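Local coordinates for protein D-alanyl-D-alanine carboxypeptidase (Vibrio cholerae, PDB 5TR7) that probably removes the terminal D-alanine from cell wall peptide precursors, as a serine-type carboxypeptidase of the penicillin-binding peptidase S11 family, at residues A[65-70]-A[79-84]. Residues are numbered along the deposited sequence; the frame is centred on the assembly and turned at random.
Sequences NAWAKN and VEVGTT
Trp67 and Val81 meet through a single methyl group: CG2 of Val81 lies 3.2 Å above one face of the indole, displaced toward its rim, and is 3.3 Å from both Trp67 CB and Trp67 CG. This is a tight apolar contact over the CB-CG bond of Trp67, made with the two side chains crossing at about a right angle. Trp67 CG is anti to the backbone N (chi1 -166°), beside the carbonyl carbon. Val81 directs its CB toward the 65-70 segment, and its first torsion places CG1 anti to the backbone N (chi1 -174°) and CG2 anti to the carbonyl carbon, leaving CG2 as the branch that touches the ring. On the opposite face of the indole, CB of Lys69 sits 3.5 Å above the plane, so the indole has an aliphatic neighbour near the rim of each face.

The six-membered ring extends further along the partner chain. Its CE3 edge faces the carbonyl O of Val79 at 3.7 Å, near the ring plane, and CZ3 comes within 4.1 Å of Glu80 CA. Beside this, Val79 CG1 approaches Ala66 O at 4.1 Å. No hydrogen bond joins the segments.

Each side is shaped internally. A type II turn runs from Glu80 to Thr83, with Gly82 at positive phi; Glu80 O accepts from both Thr83 N and Thr83 OG1, the latter at 2.7 Å. In the other segment Asn70 N bonds to Trp67 O within a short 3-10 turn. Further out, Ala66 rests on Ala105 of helix 100-111, Asp101 of that helix accepts from Val79 N, and Gly82 and Thr83 pair with the Ile62 backbone. The contact thus packs two parts of the excursion between strands 59-61 and 84-86 by dispersion and shape, while polar bonds within each segment and to its surroundings probably help set their positions.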
loop_
_atom_site.group_PDB
_atom_site.type_symbol
_atom_site.label_atom_id
_atom_site.label_comp_id
_atom_site.label_asym_id
_atom_site.label_seq_id
_atom_site.Cartn_x
_atom_site.Cartn_y
_atom_site.Cartn_z
ATOM N N ASN A 65 -7.520 13.109 -16.756
ATOM C CA ASN A 65 -7.708 12.804 -15.351
ATOM C C ASN A 65 -6.459 12.344 -14.654
ATOM O O ASN A 65 -6.353 12.496 -13.469
ATOM C CB ASN A 65 -8.753 11.751 -15.195
ATOM C CG ASN A 65 -10.060 12.173 -15.750
ATOM O OD1 ASN A 65 -10.429 13.354 -15.729
ATOM N ND2 ASN A 65 -10.761 11.227 -16.268
ATOM N N ALA A 66 -5.529 11.769 -15.396
ATOM C CA ALA A 66 -4.254 11.377 -14.868
ATOM C C ALA A 66 -3.198 12.559 -14.912
ATOM O O ALA A 66 -2.075 12.418 -14.460
ATOM C CB ALA A 66 -3.781 10.167 -15.670
ATOM N N TRP A 67 -3.568 13.689 -15.498
ATOM C CA TRP A 67 -2.687 14.834 -15.643
ATOM C C TRP A 67 -2.130 15.287 -14.288
ATOM O O TRP A 67 -2.882 15.491 -13.299
ATOM C CB TRP A 67 -3.492 15.971 -16.297
ATOM C CG TRP A 67 -2.874 17.205 -16.891
ATOM C CD1 TRP A 67 -3.561 18.353 -17.265
ATOM C CD2 TRP A 67 -1.486 17.474 -17.148
ATOM N NE1 TRP A 67 -2.687 19.281 -17.778
ATOM C CE2 TRP A 67 -1.414 18.767 -17.744
ATOM C CE3 TRP A 67 -0.303 16.724 -17.013
ATOM C CZ2 TRP A 67 -0.185 19.358 -18.129
ATOM C CZ3 TRP A 67 0.927 17.305 -17.418
ATOM C CH2 TRP A 67 0.967 18.609 -17.970
ATOM N N ALA A 68 -0.805 15.391 -14.259
ATOM C CA ALA A 68 -0.053 15.840 -13.093
ATOM C C ALA A 68 -0.692 17.061 -12.489
ATOM O O ALA A 68 -0.675 17.217 -11.264
ATOM C CB ALA A 68 1.373 16.178 -13.477
ATOM N N LYS A 69 -1.240 17.902 -13.360
ATOM C CA LYS A 69 -1.919 19.129 -12.971
ATOM C C LYS A 69 -3.030 18.921 -11.947
ATOM O O LYS A 69 -3.341 19.844 -11.176
ATOM C CB LYS A 69 -2.455 19.900 -14.193
ATOM C CG LYS A 69 -3.145 21.201 -13.789
ATOM C CD LYS A 69 -3.366 22.286 -14.832
ATOM C CE LYS A 69 -3.778 23.528 -14.031
ATOM N NZ LYS A 69 -3.875 24.793 -14.801
ATOM N N ASN A 70 -3.629 17.735 -11.925
ATOM C CA ASN A 70 -4.713 17.463 -10.956
ATOM C C ASN A 70 -4.205 17.155 -9.550
ATOM O O ASN A 70 -4.987 17.156 -8.600
ATOM C CB ASN A 70 -5.509 16.242 -11.380
ATOM C CG ASN A 70 -6.167 16.425 -12.738
ATOM O OD1 ASN A 70 -6.767 17.438 -12.988
ATOM N ND2 ASN A 70 -6.070 15.437 -13.591
ATOM N N VAL A 79 3.433 12.066 -14.986
ATOM C CA VAL A 79 2.941 11.579 -16.234
ATOM C C VAL A 79 2.237 12.690 -17.016
ATOM O O VAL A 79 1.556 13.533 -16.423
ATOM C CB VAL A 79 2.114 10.333 -15.830
ATOM C CG1 VAL A 79 0.780 10.197 -16.483
ATOM C CG2 VAL A 79 3.015 9.106 -15.889
ATOM N N GLU A 80 2.426 12.698 -18.331
ATOM C CA GLU A 80 1.799 13.705 -19.230
ATOM C C GLU A 80 0.665 13.259 -20.152
ATOM O O GLU A 80 0.771 12.274 -20.857
ATOM C CB GLU A 80 2.835 14.349 -20.117
ATOM C CG GLU A 80 3.916 15.106 -19.332
ATOM C CD GLU A 80 4.690 16.084 -20.190
ATOM O OE1 GLU A 80 3.989 16.856 -20.874
ATOM O OE2 GLU A 80 5.953 16.096 -20.153
ATOM N N VAL A 81 -0.372 14.080 -20.209
ATOM C CA VAL A 81 -1.548 13.786 -21.046
ATOM C C VAL A 81 -1.139 13.632 -22.501
ATOM O O VAL A 81 -0.225 14.275 -22.970
ATOM C CB VAL A 81 -2.605 14.904 -20.932
ATOM C CG1 VAL A 81 -3.901 14.561 -21.675
ATOM C CG2 VAL A 81 -2.899 15.139 -19.476
ATOM N N GLY A 82 -1.813 12.737 -23.204
ATOM C CA GLY A 82 -1.530 12.466 -24.610
ATOM C C GLY A 82 -0.308 11.619 -24.917
ATOM O O GLY A 82 0.011 11.401 -26.073
ATOM N N THR A 83 0.420 11.193 -23.900
ATOM C CA THR A 83 1.538 10.305 -24.117
ATOM C C THR A 83 1.060 8.931 -23.671
ATOM O O THR A 83 -0.116 8.750 -23.292
ATOM C CB THR A 83 2.727 10.627 -23.218
ATOM O OG1 THR A 83 2.370 10.354 -21.827
ATOM C CG2 THR A 83 3.263 12.092 -23.489
ATOM N N THR A 84 1.929 7.943 -23.865
ATOM C CA THR A 84 1.659 6.647 -23.358
ATOM C C THR A 84 2.800 6.255 -22.436
ATOM O O THR A 84 3.967 6.686 -22.636
ATOM C CB THR A 84 1.513 5.589 -24.429
ATOM O OG1 THR A 84 2.777 5.347 -25.109
ATOM C CG2 THR A 84 0.372 5.964 -25.393
#